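Local coordinates for SAM-dependent O-methyltransferase (Leptospira interrogans, PDB 2HNK) that transfers the methyl group of S-adenosyl-L-methionine to an oxygen atom of an acceptor substrate, leaving S-adenosyl-L-homocysteine as the by-product, at the S-adenosyl-L-homocysteine site and the interface of chains A and B. Numbering follows the deposited sequence. Chains: chain A/B, SAM-dependent O-methyltransferase.

Contact 1: the S-adenosyl-L-homocysteine site. Residues chain A 42-43, 66, 68-70, 73-74, 91-93, 97, 119, 121, 152, 154-156, 163. With SAH (S-adenosyl-L-homocysteine), chain C.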
loop_
_atom_site.group_PDB
_atom_site.type_symbol
_atom_site.label_atom_id
_atom_site.label_comp_id
_atom_site.label_asym_id
_atom_site.label_seq_id
_atom_site.Cartn_x
_atom_site.Cartn_y
_atom_site.Cartn_z
ATOM N N MET A 42 -10.472 16.993 10.246
ATOM C CA MET A 42 -9.016 17.020 10.059
ATOM C C MET A 42 -8.295 15.705 10.419
ATOM O O MET A 42 -7.084 15.577 10.201
ATOM C CB MET A 42 -8.413 18.198 10.841
ATOM C CG MET A 42 -7.023 18.603 10.377
ATOM S SD MET A 42 -6.605 20.322 10.738
ATOM C CE MET A 42 -6.166 20.241 12.470
ATOM N N GLN A 43 -9.030 14.729 10.952
ATOM C CA GLN A 43 -8.448 13.415 11.241
ATOM C C GLN A 43 -8.924 12.286 10.301
ATOM O O GLN A 43 -9.977 12.380 9.650
ATOM C CB GLN A 43 -8.686 13.021 12.698
ATOM C CG GLN A 43 -10.120 12.627 12.994
ATOM C CD GLN A 43 -10.231 11.512 14.007
ATOM O OE1 GLN A 43 -9.423 11.399 14.941
ATOM N NE2 GLN A 43 -11.247 10.685 13.839
ATOM N N GLU A 66 6.368 11.558 12.207
ATOM C CA GLU A 66 5.078 12.078 11.802
ATOM C C GLU A 66 5.116 13.604 11.812
ATOM O O GLU A 66 5.422 14.219 12.840
ATOM C CB GLU A 66 3.954 11.535 12.692
ATOM C CG GLU A 66 2.577 12.007 12.287
ATOM C CD GLU A 66 1.470 11.298 13.032
ATOM O OE1 GLU A 66 0.954 11.870 14.009
ATOM O OE2 GLU A 66 1.119 10.165 12.656
ATOM N N GLY A 68 2.763 16.428 11.615
ATOM C CA GLY A 68 1.343 16.730 11.743
ATOM C C GLY A 68 0.648 15.624 12.508
ATOM O O GLY A 68 0.386 14.545 11.971
ATOM N N THR A 69 0.358 15.906 13.771
ATOM C CA THR A 69 -0.125 14.916 14.722
ATOM C C THR A 69 -1.571 15.188 15.153
ATOM O O THR A 69 -2.373 14.250 15.254
ATOM C CB THR A 69 0.840 14.818 15.941
ATOM O OG1 THR A 69 2.093 14.278 15.502
ATOM C CG2 THR A 69 0.279 13.925 17.054
ATOM N N PHE A 70 -1.900 16.454 15.416
ATOM C CA PHE A 70 -3.253 16.825 15.845
ATOM C C PHE A 70 -3.628 16.017 17.100
ATOM O O PHE A 70 -2.822 15.920 18.022
ATOM C CB PHE A 70 -4.239 16.602 14.679
ATOM C CG PHE A 70 -5.594 17.233 14.861
ATOM C CD1 PHE A 70 -5.735 18.489 15.439
ATOM C CD2 PHE A 70 -6.730 16.580 14.390
ATOM C CE1 PHE A 70 -6.981 19.071 15.583
ATOM C CE2 PHE A 70 -7.997 17.156 14.530
ATOM C CZ PHE A 70 -8.120 18.400 15.129
ATOM N N TYR A 73 -4.515 10.346 16.132
ATOM C CA TYR A 73 -5.028 9.058 15.665
ATOM C C TYR A 73 -4.062 8.228 14.832
ATOM O O TYR A 73 -3.886 7.057 15.085
ATOM C CB TYR A 73 -6.388 9.177 14.976
ATOM C CG TYR A 73 -7.037 7.841 14.685
ATOM C CD1 TYR A 73 -7.966 7.293 15.553
ATOM C CD2 TYR A 73 -6.714 7.122 13.549
ATOM C CE1 TYR A 73 -8.548 6.081 15.293
ATOM C CE2 TYR A 73 -7.296 5.908 13.285
ATOM C CZ TYR A 73 -8.212 5.391 14.158
ATOM O OH TYR A 73 -8.790 4.184 13.903
ATOM N N SER A 74 -3.439 8.852 13.844
ATOM C CA SER A 74 -2.414 8.176 13.042
ATOM C C SER A 74 -1.179 7.774 13.857
ATOM O O SER A 74 -0.650 6.673 13.667
ATOM C CB SER A 74 -2.019 8.988 11.797
ATOM O OG SER A 74 -1.586 10.299 12.114
ATOM N N CYS A 91 5.767 15.564 15.200
ATOM C CA CYS A 91 6.008 17.009 15.054
ATOM C C CYS A 91 4.694 17.749 14.868
ATOM O O CYS A 91 3.958 17.473 13.920
ATOM C CB CYS A 91 6.908 17.308 13.847
ATOM S SG CYS A 91 8.428 16.357 13.774
ATOM N N ASP A 92 4.408 18.698 15.758
ATOM C CA ASP A 92 3.159 19.441 15.710
ATOM C C ASP A 92 3.341 20.844 16.267
ATOM O O ASP A 92 4.225 21.072 17.084
ATOM C CB ASP A 92 2.079 18.690 16.495
ATOM C CG ASP A 92 0.683 18.970 15.980
ATOM O OD1 ASP A 92 0.082 19.975 16.386
ATOM O OD2 ASP A 92 0.178 18.182 15.165
ATOM N N VAL A 93 2.515 21.784 15.820
ATOM C CA VAL A 93 2.582 23.157 16.341
ATOM C C VAL A 93 1.766 23.355 17.617
ATOM O O VAL A 93 1.993 24.304 18.346
ATOM C CB VAL A 93 2.163 24.227 15.300
ATOM C CG1 VAL A 93 3.247 24.392 14.229
ATOM C CG2 VAL A 93 0.803 23.900 14.681
ATOM N N TRP A 97 -3.734 20.225 21.001
ATOM C CA TRP A 97 -4.177 19.001 20.339
ATOM C C TRP A 97 -3.316 17.799 20.703
ATOM O O TRP A 97 -3.836 16.708 20.923
ATOM C CB TRP A 97 -4.245 19.173 18.819
ATOM C CG TRP A 97 -5.140 20.285 18.363
ATOM C CD1 TRP A 97 -4.842 21.241 17.441
ATOM C CD2 TRP A 97 -6.476 20.563 18.809
ATOM N NE1 TRP A 97 -5.907 22.097 17.276
ATOM C CE2 TRP A 97 -6.922 21.706 18.104
ATOM C CE3 TRP A 97 -7.340 19.958 19.730
ATOM C CZ2 TRP A 97 -8.198 22.258 18.286
ATOM C CZ3 TRP A 97 -8.611 20.510 19.923
ATOM C CH2 TRP A 97 -9.026 21.652 19.196
ATOM N N GLY A 119 6.449 22.863 17.703
ATOM C CA GLY A 119 7.004 23.978 16.943
ATOM C C GLY A 119 6.873 23.774 15.447
ATOM O O GLY A 119 6.268 22.805 14.992
ATOM N N ALA A 121 7.632 22.474 12.118
ATOM C CA ALA A 121 8.238 21.196 11.714
ATOM C C ALA A 121 9.375 21.377 10.716
ATOM O O ALA A 121 10.308 20.581 10.698
ATOM C CB ALA A 121 7.193 20.237 11.171
ATOM N N PHE A 152 5.251 10.099 7.867
ATOM C CA PHE A 152 3.880 10.462 7.544
ATOM C C PHE A 152 3.822 11.982 7.434
ATOM O O PHE A 152 4.121 12.691 8.398
ATOM C CB PHE A 152 2.910 9.964 8.620
ATOM C CG PHE A 152 1.441 10.123 8.257
ATOM C CD1 PHE A 152 0.951 9.678 7.030
ATOM C CD2 PHE A 152 0.549 10.693 9.157
ATOM C CE1 PHE A 152 -0.405 9.803 6.705
ATOM C CE2 PHE A 152 -0.804 10.828 8.846
ATOM C CZ PHE A 152 -1.285 10.378 7.616
ATOM N N ASP A 154 1.484 15.082 7.070
ATOM C CA ASP A 154 0.100 15.493 7.244
ATOM C C ASP A 154 -0.015 16.839 7.979
ATOM O O ASP A 154 -0.877 17.018 8.844
ATOM C CB ASP A 154 -0.667 14.398 7.986
ATOM C CG ASP A 154 -2.173 14.593 7.937
ATOM O OD1 ASP A 154 -2.686 15.255 6.998
ATOM O OD2 ASP A 154 -2.847 14.059 8.839
ATOM N N ALA A 155 0.857 17.779 7.627
ATOM C CA ALA A 155 0.915 19.084 8.291
ATOM C C ALA A 155 0.353 20.177 7.383
ATOM O O ALA A 155 -0.587 19.926 6.645
ATOM C CB ALA A 155 2.343 19.401 8.726
ATOM N N ASP A 156 0.909 21.385 7.455
ATOM C CA ASP A 156 0.427 22.505 6.656
ATOM C C ASP A 156 0.763 22.305 5.171
ATOM O O ASP A 156 1.938 22.238 4.775
ATOM C CB ASP A 156 0.933 23.844 7.203
ATOM C CG ASP A 156 2.452 23.930 7.262
ATOM O OD1 ASP A 156 3.107 22.959 7.667
ATOM O OD2 ASP A 156 2.993 24.988 6.914
ATOM N N TYR A 163 8.801 20.525 2.939
ATOM C CA TYR A 163 9.023 19.275 3.672
ATOM C C TYR A 163 9.722 18.209 2.843
ATOM O O TYR A 163 10.561 17.475 3.363
ATOM C CB TYR A 163 7.717 18.710 4.253
ATOM C CG TYR A 163 7.115 19.595 5.315
ATOM C CD1 TYR A 163 7.811 19.860 6.503
ATOM C CD2 TYR A 163 5.859 20.185 5.132
ATOM C CE1 TYR A 163 7.273 20.688 7.481
ATOM C CE2 TYR A 163 5.308 21.012 6.103
ATOM C CZ TYR A 163 6.023 21.267 7.273
ATOM O OH TYR A 163 5.484 22.082 8.245
HETATM N N SAH C . -2.045 13.276 11.550
HETATM C CA SAH C . -3.315 13.871 12.091
HETATM C CB SAH C . -3.919 14.861 11.091
HETATM C CG SAH C . -4.342 16.200 11.674
HETATM S SD SAH C . -3.665 17.680 10.879
HETATM C C SAH C . -4.350 12.811 12.507
HETATM O O SAH C . -5.388 13.137 13.090
HETATM O OXT SAH C . -4.177 11.608 12.281
HETATM C "C5'" SAH C . -2.134 17.495 11.827
HETATM C "C4'" SAH C . -1.584 18.681 12.637
HETATM O "O4'" SAH C . -0.622 19.418 11.907
HETATM C "C3'" SAH C . -2.556 19.712 13.204
HETATM O "O3'" SAH C . -2.673 19.519 14.595
HETATM C "C2'" SAH C . -1.866 21.048 12.984
HETATM O "O2'" SAH C . -1.865 21.837 14.156
HETATM C "C1'" SAH C . -0.448 20.627 12.617
HETATM N N9 SAH C . 0.355 21.658 11.915
HETATM C C8 SAH C . -0.071 22.786 11.251
HETATM N N7 SAH C . 1.016 23.454 10.788
HETATM C C5 SAH C . 2.133 22.774 11.147
HETATM C C6 SAH C . 3.496 22.993 10.942
HETATM N N6 SAH C . 3.923 24.057 10.269
HETATM N N1 SAH C . 4.420 22.095 11.447
HETATM C C2 SAH C . 3.995 20.982 12.153
HETATM N N3 SAH C . 2.645 20.767 12.355
HETATM C C4 SAH C . 1.728 21.645 11.864
HETATM O O HOH W 1 -6.591 12.517 15.307
HETATM O O HOH W 2 7.154 24.471 9.761
#
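S-adenosyl-L-homocysteine, the demethylated product of the cofactor, lies in the Rossmann-like pocket of a class I methyltransferase, with 527 of its 588 Å² hidden by protein although it is only partly occupied. Its amino N donates to the A:Gly68 carbonyl O at 2.8 Å, approached 41° out of the carbonyl plane, to the A:Ser74 hydroxyl OG, and to A:Asp154 OD2 through that oxygen's anti lone pair. A:Ser74 OG, held between backbone N and carbonyl carbon (chi1 56°), also lies within bonding distance of the carboxylate OXT at 2.9 Å, and A:Ser74 N adds a longer bond to the same oxygen. The other carboxylate oxygen, O, meets a water 2.6 Å away, which A:Tyr73 N and A:Gln43 OE1 share.

At the ribose, A:Asp92, the acidic residue ending strand 87-92, takes the 3'-hydroxyl O3' on the syn lone pair of OD2 at 3.2 Å; its OD1 contacts to O3' and O2' are weak. The adenine is sandwiched: A:Val93 spreads both methyls over one face, CG1 above the six-membered ring and CG2 above the five-membered ring, while A:Ala155 CB caps the six-membered ring from the opposite side. A:Ala121 N points at adenine N1 in a weak bond. Though A:Asp156 OD1 lies near N6, the N-H points elsewhere, and N6 instead aims almost straight (178°) at a water shared with A:Tyr163 OH.

In the second shell, the glycine-rich turn's A:Thr69 N and A:Phe70 N both donate to A:Asp92 OD2, so three donors grip that oxygen and fix the carboxylate's rotation. A:Glu66, its chain extended beyond CG, receives A:Thr69 OG1 on OE1; its OE2 is within bonding distance of A:Ser74 OG, whose single hydrogen can serve either OE2 or OXT at a time. The nearby charge may favour a protonated amino group. A:Tyr163 OH meets the syn lone pair of A:Asp156 OD1 at 2.6 Å.

Contact 2: the interface of chains A and B. Residues chain A 209, 215-218, 227; chain B 19-20, 22, 50-51, 54.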
loop_
_atom_site.group_PDB
_atom_site.type_symbol
_atom_site.label_atom_id
_atom_site.label_comp_id
_atom_site.label_asym_id
_atom_site.label_seq_id
_atom_site.Cartn_x
_atom_site.Cartn_y
_atom_site.Cartn_z
ATOM N N TYR A 209 6.609 13.315 -8.785
ATOM C CA TYR A 209 6.471 12.673 -10.083
ATOM C C TYR A 209 7.724 12.806 -10.954
ATOM O O TYR A 209 8.098 11.865 -11.637
ATOM C CB TYR A 209 5.240 13.204 -10.823
ATOM C CG TYR A 209 5.032 12.569 -12.177
ATOM C CD1 TYR A 209 4.597 11.246 -12.288
ATOM C CD2 TYR A 209 5.286 13.281 -13.350
ATOM C CE1 TYR A 209 4.413 10.658 -13.523
ATOM C CE2 TYR A 209 5.106 12.692 -14.598
ATOM C CZ TYR A 209 4.667 11.385 -14.668
ATOM O OH TYR A 209 4.481 10.798 -15.892
ATOM N N ASP A 215 10.190 6.463 -6.330
ATOM C CA ASP A 215 9.004 5.978 -7.017
ATOM C C ASP A 215 7.768 6.431 -6.226
ATOM O O ASP A 215 7.840 6.600 -5.006
ATOM C CB ASP A 215 9.019 4.446 -7.121
ATOM C CG ASP A 215 10.186 3.923 -7.944
ATOM O OD1 ASP A 215 10.290 4.324 -9.129
ATOM O OD2 ASP A 215 10.993 3.111 -7.411
ATOM N N VAL A 216 6.645 6.597 -6.924
ATOM C CA VAL A 216 5.390 7.068 -6.340
ATOM C C VAL A 216 4.203 6.184 -6.739
ATOM O O VAL A 216 4.122 5.706 -7.868
ATOM C CB VAL A 216 5.090 8.565 -6.732
ATOM C CG1 VAL A 216 5.129 8.775 -8.249
ATOM C CG2 VAL A 216 3.760 9.034 -6.165
ATOM N N SER A 217 3.303 5.966 -5.787
ATOM C CA SER A 217 1.980 5.426 -6.047
ATOM C C SER A 217 0.989 6.343 -5.336
ATOM O O SER A 217 1.080 6.538 -4.129
ATOM C CB SER A 217 1.848 3.990 -5.519
ATOM O OG SER A 217 0.535 3.478 -5.737
ATOM N N LEU A 218 0.067 6.927 -6.095
ATOM C CA LEU A 218 -0.931 7.830 -5.541
ATOM C C LEU A 218 -2.240 7.066 -5.423
ATOM O O LEU A 218 -2.921 6.803 -6.424
ATOM C CB LEU A 218 -1.084 9.090 -6.409
ATOM C CG LEU A 218 -1.726 10.356 -5.807
ATOM C CD1 LEU A 218 -1.525 11.562 -6.710
ATOM C CD2 LEU A 218 -3.209 10.174 -5.488
ATOM N N LEU A 227 2.224 7.069 -1.683
ATOM C CA LEU A 227 3.347 6.271 -1.205
ATOM C C LEU A 227 4.561 6.666 -2.039
ATOM O O LEU A 227 4.567 6.483 -3.251
ATOM C CB LEU A 227 3.055 4.775 -1.320
ATOM C CG LEU A 227 1.757 4.302 -0.660
ATOM C CD1 LEU A 227 1.577 2.786 -0.816
ATOM C CD2 LEU A 227 1.702 4.745 0.804
ATOM N N ASN B 19 0.279 12.432 -12.654
ATOM C CA ASN B 19 1.121 12.716 -11.500
ATOM C C ASN B 19 1.633 11.499 -10.745
ATOM O O ASN B 19 2.179 11.644 -9.655
ATOM C CB ASN B 19 0.380 13.636 -10.535
ATOM C CG ASN B 19 0.325 15.048 -11.028
ATOM O OD1 ASN B 19 1.229 15.840 -10.770
ATOM N ND2 ASN B 19 -0.731 15.376 -11.758
ATOM N N SER B 20 1.466 10.304 -11.307
ATOM C CA SER B 20 1.937 9.094 -10.625
ATOM C C SER B 20 2.414 8.004 -11.572
ATOM O O SER B 20 3.232 7.166 -11.195
ATOM C CB SER B 20 0.863 8.537 -9.689
ATOM O OG SER B 20 -0.263 8.084 -10.423
ATOM N N ARG B 22 4.349 6.500 -14.603
ATOM C CA ARG B 22 5.451 6.634 -15.531
ATOM C C ARG B 22 5.619 5.329 -16.311
ATOM O O ARG B 22 6.371 4.452 -15.915
ATOM C CB ARG B 22 6.760 7.023 -14.811
ATOM C CG ARG B 22 6.646 7.697 -13.423
ATOM C CD ARG B 22 7.983 8.256 -12.885
ATOM N NE ARG B 22 7.945 8.818 -11.532
ATOM C CZ ARG B 22 8.964 8.767 -10.668
ATOM N NH1 ARG B 22 10.090 8.164 -11.006
ATOM N NH2 ARG B 22 8.865 9.312 -9.465
ATOM N N GLN B 50 1.377 0.318 -10.675
ATOM C CA GLN B 50 2.328 1.104 -9.884
ATOM C C GLN B 50 2.218 0.839 -8.387
ATOM O O GLN B 50 3.227 0.852 -7.661
ATOM C CB GLN B 50 2.167 2.604 -10.167
ATOM C CG GLN B 50 3.098 3.134 -11.222
ATOM C CD GLN B 50 4.550 2.963 -10.844
ATOM O OE1 GLN B 50 5.237 2.104 -11.395
ATOM N NE2 GLN B 50 5.025 3.760 -9.885
ATOM N N PHE B 51 0.984 0.613 -7.945
ATOM C CA PHE B 51 0.693 0.239 -6.575
ATOM C C PHE B 51 1.368 -1.093 -6.231
ATOM O O PHE B 51 2.031 -1.208 -5.204
ATOM C CB PHE B 51 -0.828 0.190 -6.387
ATOM C CG PHE B 51 -1.278 -0.074 -4.971
ATOM C CD1 PHE B 51 -0.875 0.751 -3.920
ATOM C CD2 PHE B 51 -2.150 -1.129 -4.700
ATOM C CE1 PHE B 51 -1.306 0.516 -2.627
ATOM C CE2 PHE B 51 -2.585 -1.371 -3.403
ATOM C CZ PHE B 51 -2.161 -0.542 -2.364
ATOM N N ILE B 54 5.274 -0.492 -6.115
ATOM C CA ILE B 54 5.764 0.102 -4.870
ATOM C C ILE B 54 5.675 -0.866 -3.683
ATOM O O ILE B 54 6.603 -0.962 -2.876
ATOM C CB ILE B 54 5.109 1.494 -4.568
ATOM C CG1 ILE B 54 6.022 2.345 -3.688
ATOM C CG2 ILE B 54 3.732 1.373 -3.916
ATOM C CD1 ILE B 54 6.681 3.473 -4.423
HETATM O O HOH W 3 -1.202 6.026 -8.900
#
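Strand 214-219 of chain A forms the core of this patch of a two-fold symmetric interface between identical chains, packing against helix 46-59 and the segment around B:Asn19 to B:Arg22 of chain B. A direct polar link is made by B:Gln50, whose chain bends at chi2 (-61°) to present its amide NE2 to the A:Val216 carbonyl O at 2.9 Å. The acceptor lies nearly in the amide plane, but the donor stands 29° above the carbonyl plane, so the bond does not follow a carbonyl lone pair.

One helical turn on, B:Ile54 sends its two branches to different places. CD1 reaches the A:Asp215 backbone and CB, whereas CG2 meets A:Ser217 CB at 3.6 Å and A:Leu227 CD1. A:Ser217 OG, anti to its backbone N, rests beside B:Phe51 CA; the ring of B:Phe51 crosses A:Leu227 obliquely through CE1.

Towards helix 196-210, A:Tyr209 has CG anti to its backbone N and lays its CD1 side against the peptide joining B:Asn19 and B:Ser20. B:Arg22 extends from CG to NE, its CG 3.7 Å from A:Tyr209 CE1, with ring and guanidinium planes 87° apart. Its NE is near the A:Tyr209 carbonyl O, but the N-H is directed elsewhere, so proximity alone gives no bond. A:Asp215 OD1 and B:Arg22 NH1 remain 4.3 Å apart, close enough for a possible electrostatic attraction without a salt bridge. A water joins B:Ser20 OG, at 2.7 Å, to both N and O of A:Leu218.

Within the fold, the patch combines the end of helix 196-210 with strands 214-219 and 225-230 of chain A, against helix 46-59 of the partner.

The C-alpha centres of contact 1 and contact 2 are about 23 Å apart, and they have no residue in common. Contact 1 draws on the ends of strands 63-67, 87-92 and 150-153 and the loops and helices following them, whereas chain A's share of contact 2 comes from helix 196-210 and strands 214-219 and 225-230. The chain B helix 46-59 has a chain A counterpart that begins shortly after A:Met42 and A:Gln43 of contact 1. This sequence proximity could couple the pairing of the chains to the edge of the cofactor pocket, although the structure alone does not show such communication or establish the dimer in solution.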